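DNMT2 (Spodoptera frugiperda, PDB 4H0N) transfers methyl groups from S-adenosyl-L-methionine to cytosine, probably cytosine 38 of tRNA(Asp) and also cytosine in DNA. Local coordinates at residues 144-156 / 180-194. The protein carries 3 engineered substitutions. Numbering follows the deposited sequence.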
ATOM      1  N   GLN A 144      19.063  -4.406   2.431  1.00 23.16           N
ATOM      2  CA  GLN A 144      18.427  -4.826   3.661  1.00 22.97           C
ATOM      3  C   GLN A 144      16.960  -5.171   3.389  1.00 28.65           C
ATOM      4  O   GLN A 144      16.251  -4.416   2.719  1.00 25.32           O
ATOM      5  CB  GLN A 144      18.519  -3.728   4.711  1.00 22.66           C
ATOM      6  CG  GLN A 144      17.873  -4.104   6.024  1.00 27.39           C
ATOM      7  CD  GLN A 144      18.573  -5.264   6.703  1.00 31.08           C
ATOM      8  OE1 GLN A 144      19.639  -5.096   7.300  1.00 29.36           O
ATOM      9  NE2 GLN A 144      17.976  -6.448   6.623  1.00 24.18           N
ATOM     10  N   GLU A 145      16.517  -6.321   3.890  1.00 22.76           N
ATOM     11  CA  GLU A 145      15.109  -6.692   3.824  1.00 22.34           C
ATOM     12  C   GLU A 145      14.383  -6.319   5.112  1.00 21.83           C
ATOM     13  O   GLU A 145      14.933  -6.447   6.203  1.00 37.38           O
ATOM     14  CB  GLU A 145      14.958  -8.190   3.578  1.00 23.41           C
ATOM     15  CG  GLU A 145      15.551  -8.669   2.274  1.00 32.73           C
ATOM     16  CD  GLU A 145      15.247 -10.127   2.006  1.00 35.77           C
ATOM     17  OE1 GLU A 145      15.576 -10.973   2.865  1.00 37.39           O
ATOM     18  OE2 GLU A 145      14.668 -10.425   0.939  1.00 40.08           O
ATOM     19  N   PHE A 146      13.142  -5.862   4.982  1.00 29.14           N
ATOM     20  CA  PHE A 146      12.335  -5.515   6.146  1.00 22.38           C
ATOM     21  C   PHE A 146      10.989  -6.227   6.115  1.00 25.49           C
ATOM     22  O   PHE A 146      10.511  -6.635   5.060  1.00 33.09           O
ATOM     23  CB  PHE A 146      12.062  -4.012   6.193  1.00 19.68           C
ATOM     24  CG  PHE A 146      13.295  -3.153   6.249  1.00 19.86           C
ATOM     25  CD1 PHE A 146      13.937  -2.764   5.086  1.00 19.92           C
ATOM     26  CD2 PHE A 146      13.782  -2.691   7.461  1.00 25.12           C
ATOM     27  CE1 PHE A 146      15.053  -1.955   5.135  1.00 20.25           C
ATOM     28  CE2 PHE A 146      14.896  -1.883   7.516  1.00 20.53           C
ATOM     29  CZ  PHE A 146      15.529  -1.512   6.354  1.00 41.16           C
ATOM     30  N   LEU A 147      10.387  -6.368   7.288  1.00 28.96           N
ATOM     31  CA  LEU A 147       8.980  -6.724   7.407  1.00 29.30           C
ATOM     32  C   LEU A 147       8.344  -5.726   8.370  1.00 27.99           C
ATOM     33  O   LEU A 147       8.385  -5.899   9.592  1.00 22.65           O
ATOM     34  CB  LEU A 147       8.803  -8.160   7.904  1.00 21.76           C
ATOM     35  CG  LEU A 147       8.850  -9.273   6.853  1.00 28.31           C
ATOM     36  CD1 LEU A 147       8.786 -10.645   7.510  1.00 24.99           C
ATOM     37  CD2 LEU A 147       7.723  -9.119   5.831  1.00 25.51           C
ATOM     38  N   LEU A 148       7.769  -4.671   7.804  1.00 21.95           N
ATOM     39  CA  LEU A 148       7.278  -3.554   8.588  1.00 18.29           C
ATOM     40  C   LEU A 148       5.775  -3.403   8.551  1.00 31.42           C
ATOM     41  O   LEU A 148       5.116  -3.663   7.539  1.00 24.92           O
ATOM     42  CB  LEU A 148       7.903  -2.257   8.105  1.00 17.86           C
ATOM     43  CG  LEU A 148       9.414  -2.195   8.252  1.00 18.33           C
ATOM     44  CD1 LEU A 148       9.914  -0.859   7.753  1.00 23.05           C
ATOM     45  CD2 LEU A 148       9.807  -2.411   9.703  1.00 18.93           C
ATOM     46  N   CYS A 149       5.252  -2.964   9.686  1.00 43.33           N
ATOM     47  CA  CYS A 149       3.867  -2.591   9.834  1.00 37.46           C
ATOM     48  C   CYS A 149       3.890  -1.118  10.213  1.00 42.41           C
ATOM     49  O   CYS A 149       4.801  -0.678  10.914  1.00 46.58           O
ATOM     50  CB  CYS A 149       3.248  -3.417  10.953  1.00 27.87           C
ATOM     51  SG  CYS A 149       1.480  -3.297  11.052  1.00 51.14           S
ATOM     52  N   PRO A 150       2.911  -0.339   9.729  1.00 30.64           N
ATOM     53  CA  PRO A 150       2.823   1.081  10.080  1.00 21.64           C
ATOM     54  C   PRO A 150       2.583   1.304  11.576  1.00 22.15           C
ATOM     55  O   PRO A 150       2.802   2.404  12.071  1.00 21.35           O
ATOM     56  CB  PRO A 150       1.601   1.560   9.287  1.00 16.36           C
ATOM     57  CG  PRO A 150       1.474   0.619   8.174  1.00 16.37           C
ATOM     58  CD  PRO A 150       1.928  -0.710   8.699  1.00 30.30           C
ATOM     59  N   SER A 151       2.126   0.274  12.281  1.00 29.14           N
ATOM     60  CA  SER A 151       1.848   0.399  13.707  1.00 30.37           C
ATOM     61  C   SER A 151       3.118   0.577  14.527  1.00 39.43           C
ATOM     62  O   SER A 151       3.056   0.992  15.683  1.00 54.84           O
ATOM     63  CB  SER A 151       1.045  -0.800  14.215  1.00 35.04           C
ATOM     64  OG  SER A 151       1.639  -2.024  13.820  1.00 33.00           O
ATOM     65  N   THR A 152       4.267   0.265  13.939  1.00 39.36           N
ATOM     66  CA  THR A 152       5.530   0.482  14.632  1.00 46.84           C
ATOM     67  C   THR A 152       6.086   1.854  14.277  1.00 49.53           C
ATOM     68  O   THR A 152       6.906   2.410  15.005  1.00 68.97           O
ATOM     69  CB  THR A 152       6.571  -0.620  14.334  1.00 33.86           C
ATOM     70  OG1 THR A 152       7.167  -0.401  13.049  1.00 28.23           O
ATOM     71  CG2 THR A 152       5.920  -2.001  14.386  1.00 19.63           C
ATOM     72  N   VAL A 153       5.614   2.403  13.164  1.00 25.83           N
ATOM     73  CA  VAL A 153       5.990   3.753  12.745  1.00 30.32           C
ATOM     74  C   VAL A 153       4.994   4.794  13.309  1.00 28.26           C
ATOM     75  O   VAL A 153       4.822   5.885  12.764  1.00 22.23           O
ATOM     76  CB  VAL A 153       6.113   3.833  11.191  1.00 26.88           C
ATOM     77  CG1 VAL A 153       6.852   5.081  10.746  1.00 26.96           C
ATOM     78  CG2 VAL A 153       6.856   2.617  10.673  1.00 27.14           C
ATOM     79  N   GLY A 154       4.337   4.447  14.411  1.00 33.56           N
ATOM     80  CA  GLY A 154       3.442   5.378  15.079  1.00 38.86           C
ATOM     81  C   GLY A 154       2.152   5.679  14.334  1.00 35.21           C
ATOM     82  O   GLY A 154       1.490   6.680  14.605  1.00 33.82           O
ATOM     83  N   VAL A 155       1.789   4.810  13.398  1.00 30.26           N
ATOM     84  CA  VAL A 155       0.559   4.976  12.633  1.00 32.48           C
ATOM     85  C   VAL A 155      -0.448   3.898  13.021  1.00 34.02           C
ATOM     86  O   VAL A 155      -0.130   2.713  12.986  1.00 37.30           O
ATOM     87  CB  VAL A 155       0.844   4.916  11.126  1.00 26.72           C
ATOM     88  CG1 VAL A 155      -0.420   5.187  10.328  1.00 19.49           C
ATOM     89  CG2 VAL A 155       1.934   5.916  10.766  1.00 17.58           C
ATOM     90  N   PRO A 156      -1.668   4.308  13.406  1.00 40.96           N
ATOM     91  CA  PRO A 156      -2.680   3.383  13.934  1.00 38.55           C
ATOM     92  C   PRO A 156      -3.329   2.538  12.847  1.00 40.56           C
ATOM     93  O   PRO A 156      -4.509   2.709  12.555  1.00 42.15           O
ATOM     94  CB  PRO A 156      -3.716   4.322  14.558  1.00 27.25           C
ATOM     95  CG  PRO A 156      -3.612   5.564  13.752  1.00 31.11           C
ATOM     96  CD  PRO A 156      -2.160   5.697  13.365  1.00 37.57           C
ATOM     97  N   GLU A 180      19.579 -11.078   8.371  1.00 30.97           N
ATOM     98  CA  GLU A 180      18.283 -11.391   8.978  1.00 31.96           C
ATOM     99  C   GLU A 180      17.319 -10.221   8.793  1.00 28.08           C
ATOM    100  O   GLU A 180      17.738  -9.061   8.744  1.00 28.03           O
ATOM    101  CB  GLU A 180      18.434 -11.741  10.465  1.00 74.91           C
ATOM    102  CG  GLU A 180      17.129 -12.059  11.210  1.00 93.42           C
ATOM    103  CD  GLU A 180      17.220 -11.749  12.701  1.00105.34           C
ATOM    104  OE1 GLU A 180      18.294 -11.287  13.147  1.00108.28           O
ATOM    105  OE2 GLU A 180      16.221 -11.958  13.425  1.00108.12           O
ATOM    106  N   ILE A 181      16.031 -10.540   8.680  1.00 35.98           N
ATOM    107  CA  ILE A 181      14.987  -9.560   8.395  1.00 34.80           C
ATOM    108  C   ILE A 181      14.691  -8.642   9.584  1.00 38.44           C
ATOM    109  O   ILE A 181      14.525  -9.101  10.714  1.00 41.22           O
ATOM    110  CB  ILE A 181      13.689 -10.264   7.933  1.00 36.61           C
ATOM    111  CG1 ILE A 181      13.933 -11.017   6.619  1.00 40.96           C
ATOM    112  CG2 ILE A 181      12.542  -9.269   7.804  1.00 37.88           C
ATOM    113  CD1 ILE A 181      12.904 -10.743   5.529  1.00 45.13           C
ATOM    114  N   ILE A 182      14.623  -7.344   9.309  1.00 35.08           N
ATOM    115  CA  ILE A 182      14.366  -6.337  10.330  1.00 30.47           C
ATOM    116  C   ILE A 182      12.870  -6.116  10.533  1.00 30.78           C
ATOM    117  O   ILE A 182      12.137  -5.873   9.577  1.00 26.94           O
ATOM    118  CB  ILE A 182      15.024  -5.000   9.948  1.00 27.37           C
ATOM    119  CG1 ILE A 182      16.546  -5.124   9.989  1.00 23.90           C
ATOM    120  CG2 ILE A 182      14.570  -3.890  10.874  1.00 29.72           C
ATOM    121  CD1 ILE A 182      17.273  -3.826   9.705  1.00 23.56           C
ATOM    122  N   THR A 183      12.427  -6.190  11.784  1.00 33.21           N
ATOM    123  CA  THR A 183      11.008  -6.076  12.112  1.00 29.19           C
ATOM    124  C   THR A 183      10.595  -4.655  12.481  1.00 31.09           C
ATOM    125  O   THR A 183       9.406  -4.334  12.496  1.00 30.87           O
ATOM    126  CB  THR A 183      10.610  -7.031  13.251  1.00 32.21           C
ATOM    127  OG1 THR A 183      11.674  -7.112  14.207  1.00 46.72           O
ATOM    128  CG2 THR A 183      10.335  -8.415  12.702  1.00 27.55           C
ATOM    129  N   ARG A 184      11.571  -3.809  12.786  1.00 35.07           N
ATOM    130  CA  ARG A 184      11.291  -2.401  13.036  1.00 40.55           C
ATOM    131  C   ARG A 184      12.519  -1.518  12.838  1.00 36.63           C
ATOM    132  O   ARG A 184      13.636  -1.913  13.160  1.00 40.23           O
ATOM    133  CB  ARG A 184      10.686  -2.191  14.425  1.00 68.20           C
ATOM    134  CG  ARG A 184      11.497  -2.744  15.573  1.00 81.01           C
ATOM    135  CD  ARG A 184      10.990  -2.127  16.871  1.00 95.81           C
ATOM    136  NE  ARG A 184      11.781  -2.478  18.048  1.00106.33           N
ATOM    137  CZ  ARG A 184      13.020  -2.045  18.270  1.00104.98           C
ATOM    138  NH1 ARG A 184      13.622  -1.264  17.379  1.00 98.61           N
ATOM    139  NH2 ARG A 184      13.665  -2.403  19.373  1.00106.52           N
ATOM    140  N   LEU A 185      12.291  -0.327  12.290  1.00 26.43           N
ATOM    141  CA  LEU A 185      13.353   0.638  12.019  1.00 21.94           C
ATOM    142  C   LEU A 185      14.076   1.030  13.307  1.00 26.00           C
ATOM    143  O   LEU A 185      13.502   0.927  14.396  1.00 31.27           O
ATOM    144  CB  LEU A 185      12.764   1.885  11.351  1.00 20.52           C
ATOM    145  CG  LEU A 185      11.714   1.668  10.257  1.00 22.14           C
ATOM    146  CD1 LEU A 185      10.518   2.574  10.498  1.00 28.84           C
ATOM    147  CD2 LEU A 185      12.282   1.909   8.866  1.00 19.32           C
ATOM    148  N   PRO A 186      15.343   1.469  13.189  1.00 36.82           N
ATOM    149  CA  PRO A 186      16.150   1.929  14.332  1.00 40.82           C
ATOM    150  C   PRO A 186      15.507   3.103  15.058  1.00 29.58           C
ATOM    151  O   PRO A 186      15.631   3.234  16.276  1.00 31.43           O
ATOM    152  CB  PRO A 186      17.454   2.396  13.676  1.00 36.44           C
ATOM    153  CG  PRO A 186      17.534   1.625  12.406  1.00 35.06           C
ATOM    154  CD  PRO A 186      16.122   1.454  11.935  1.00 28.83           C
ATOM    155  N   LYS A 187      14.837   3.955  14.294  1.00 28.18           N
ATOM    156  CA  LYS A 187      14.117   5.092  14.839  1.00 32.71           C
ATOM    157  C   LYS A 187      12.822   4.620  15.493  1.00 42.27           C
ATOM    158  O   LYS A 187      12.028   3.911  14.869  1.00 50.62           O
ATOM    159  CB  LYS A 187      13.816   6.092  13.721  1.00 23.87           C
ATOM    160  CG  LYS A 187      13.040   7.314  14.162  1.00 30.70           C
ATOM    161  CD  LYS A 187      13.000   8.357  13.057  1.00 35.04           C
ATOM    162  CE  LYS A 187      12.173   9.562  13.468  1.00 36.02           C
ATOM    163  NZ  LYS A 187      12.543  10.021  14.830  1.00 43.71           N
ATOM    164  N   ASP A 188      12.620   5.003  16.752  1.00 37.43           N
ATOM    165  CA  ASP A 188      11.408   4.649  17.485  1.00 31.31           C
ATOM    166  C   ASP A 188      10.391   5.783  17.389  1.00 32.73           C
ATOM    167  O   ASP A 188      10.696   6.932  17.727  1.00 26.94           O
ATOM    168  CB  ASP A 188      11.739   4.361  18.953  1.00 37.46           C
ATOM    169  CG  ASP A 188      10.660   3.548  19.655  1.00 43.77           C
ATOM    170  OD1 ASP A 188       9.489   3.584  19.213  1.00 47.73           O
ATOM    171  OD2 ASP A 188      10.985   2.870  20.655  1.00 37.23           O
ATOM    172  N   PHE A 189       9.185   5.459  16.932  1.00 32.54           N
ATOM    173  CA  PHE A 189       8.141   6.469  16.779  1.00 29.87           C
ATOM    174  C   PHE A 189       7.155   6.457  17.938  1.00 23.91           C
ATOM    175  O   PHE A 189       6.225   7.261  17.979  1.00 27.49           O
ATOM    176  CB  PHE A 189       7.411   6.296  15.449  1.00 41.20           C
ATOM    177  CG  PHE A 189       8.281   6.540  14.249  1.00 41.95           C
ATOM    178  CD1 PHE A 189       9.065   5.521  13.724  1.00 44.35           C
ATOM    179  CD2 PHE A 189       8.315   7.787  13.641  1.00 40.46           C
ATOM    180  CE1 PHE A 189       9.867   5.741  12.617  1.00 42.88           C
ATOM    181  CE2 PHE A 189       9.113   8.014  12.531  1.00 40.51           C
ATOM    182  CZ  PHE A 189       9.890   6.989  12.020  1.00 40.56           C
ATOM    183  N   GLY A 190       7.369   5.548  18.881  1.00 37.68           N
ATOM    184  CA  GLY A 190       6.534   5.472  20.066  1.00 47.96           C
ATOM    185  C   GLY A 190       5.211   4.768  19.832  1.00 45.35           C
ATOM    186  O   GLY A 190       5.130   3.803  19.084  1.00 47.89           O
ATOM    187  N   VAL A 191       4.163   5.257  20.479  1.00 38.33           N
ATOM    188  CA  VAL A 191       2.850   4.639  20.377  1.00 29.76           C
ATOM    189  C   VAL A 191       2.009   5.376  19.342  1.00 34.08           C
ATOM    190  O   VAL A 191       1.978   6.605  19.344  1.00 36.07           O
ATOM    191  CB  VAL A 191       2.156   4.646  21.747  1.00 23.95           C
ATOM    192  CG1 VAL A 191       0.682   4.281  21.624  1.00 23.19           C
ATOM    193  CG2 VAL A 191       2.878   3.698  22.695  1.00 25.25           C
ATOM    194  N   PRO A 192       1.341   4.630  18.440  1.00 38.43           N
ATOM    195  CA  PRO A 192       0.521   5.262  17.402  1.00 34.64           C
ATOM    196  C   PRO A 192      -0.529   6.169  18.024  1.00 33.06           C
ATOM    197  O   PRO A 192      -1.063   5.849  19.086  1.00 39.50           O
ATOM    198  CB  PRO A 192      -0.158   4.070  16.715  1.00 26.91           C
ATOM    199  CG  PRO A 192       0.725   2.913  16.993  1.00 23.54           C
ATOM    200  CD  PRO A 192       1.291   3.159  18.360  1.00 30.23           C
ATOM    201  N   HIS A 193      -0.807   7.298  17.386  1.00 25.61           N
ATOM    202  CA  HIS A 193      -1.819   8.214  17.895  1.00 31.60           C
ATOM    203  C   HIS A 193      -3.219   7.654  17.658  1.00 28.07           C
ATOM    204  O   HIS A 193      -3.406   6.776  16.817  1.00 24.37           O
ATOM    205  CB  HIS A 193      -1.674   9.587  17.235  1.00 43.08           C
ATOM    206  CG  HIS A 193      -1.602   9.540  15.742  1.00 49.80           C
ATOM    207  ND1 HIS A 193      -2.614   9.014  14.960  1.00 49.74           N
ATOM    208  CD2 HIS A 193      -0.643   9.954  14.880  1.00 51.16           C
ATOM    209  CE1 HIS A 193      -2.275   9.109  13.687  1.00 45.38           C
ATOM    210  NE2 HIS A 193      -1.088   9.673  13.610  1.00 50.09           N
ATOM    211  N   SER A 194      -4.201   8.169  18.393  1.00 28.76           N
ATOM    212  CA  SER A 194      -5.590   7.778  18.185  1.00 24.30           C
ATOM    213  C   SER A 194      -6.065   8.207  16.797  1.00 26.15           C
ATOM    214  O   SER A 194      -5.306   8.786  16.016  1.00 21.47           O
ATOM    215  CB  SER A 194      -6.487   8.399  19.252  1.00 37.79           C
ATOM    216  OG  SER A 194      -6.656   9.785  19.022  1.00 42.81           O
TER
HETATM  217  O   HOH W   1       7.033  -3.885  12.212  1.00 18.09           O
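Val-153 sets CG1 over the centre of the Phe-189 ring, a CH-pi contact 3.7 Å from CG1 to the ring centroid, while Lys-187 CG lies off-centre over the opposite face. With CG1 anti to the Val-153 N (chi1 -165°), CG2 is left to meet Leu-185 CD1 at 3.7 Å. The carbonyl O of Gly-154 sits over one face of His-193, near the ring's rim; the Phe-146 ring lies alongside Ile-182, its CD2 3.6 Å from Ile-182 CB. Beside that ring the backbones join: Ile-182 N donates to Glu-145 O (3.2 Å) and Leu-147 N to Ile-182 O (2.9 Å), both nearly straight. Glu-145 O is gripped from both sides of its carbonyl plane, since Gln-144 NE2 also donates to it. Gln-144 crosses Ile-182 at about a right angle, with Gln-144 CD 3.6 Å from Ile-182 CD1, and its OE1 accepts from Arg-178 N. Cut back to alanine, this glutamine would probably leave Ile-182 CD1 without its amide cover and Arg-178 N without that acceptor. The arrangement is a single parallel beta bridge, laid by a loop on edge strand 141-148 of the seven-stranded class I methyltransferase sheet.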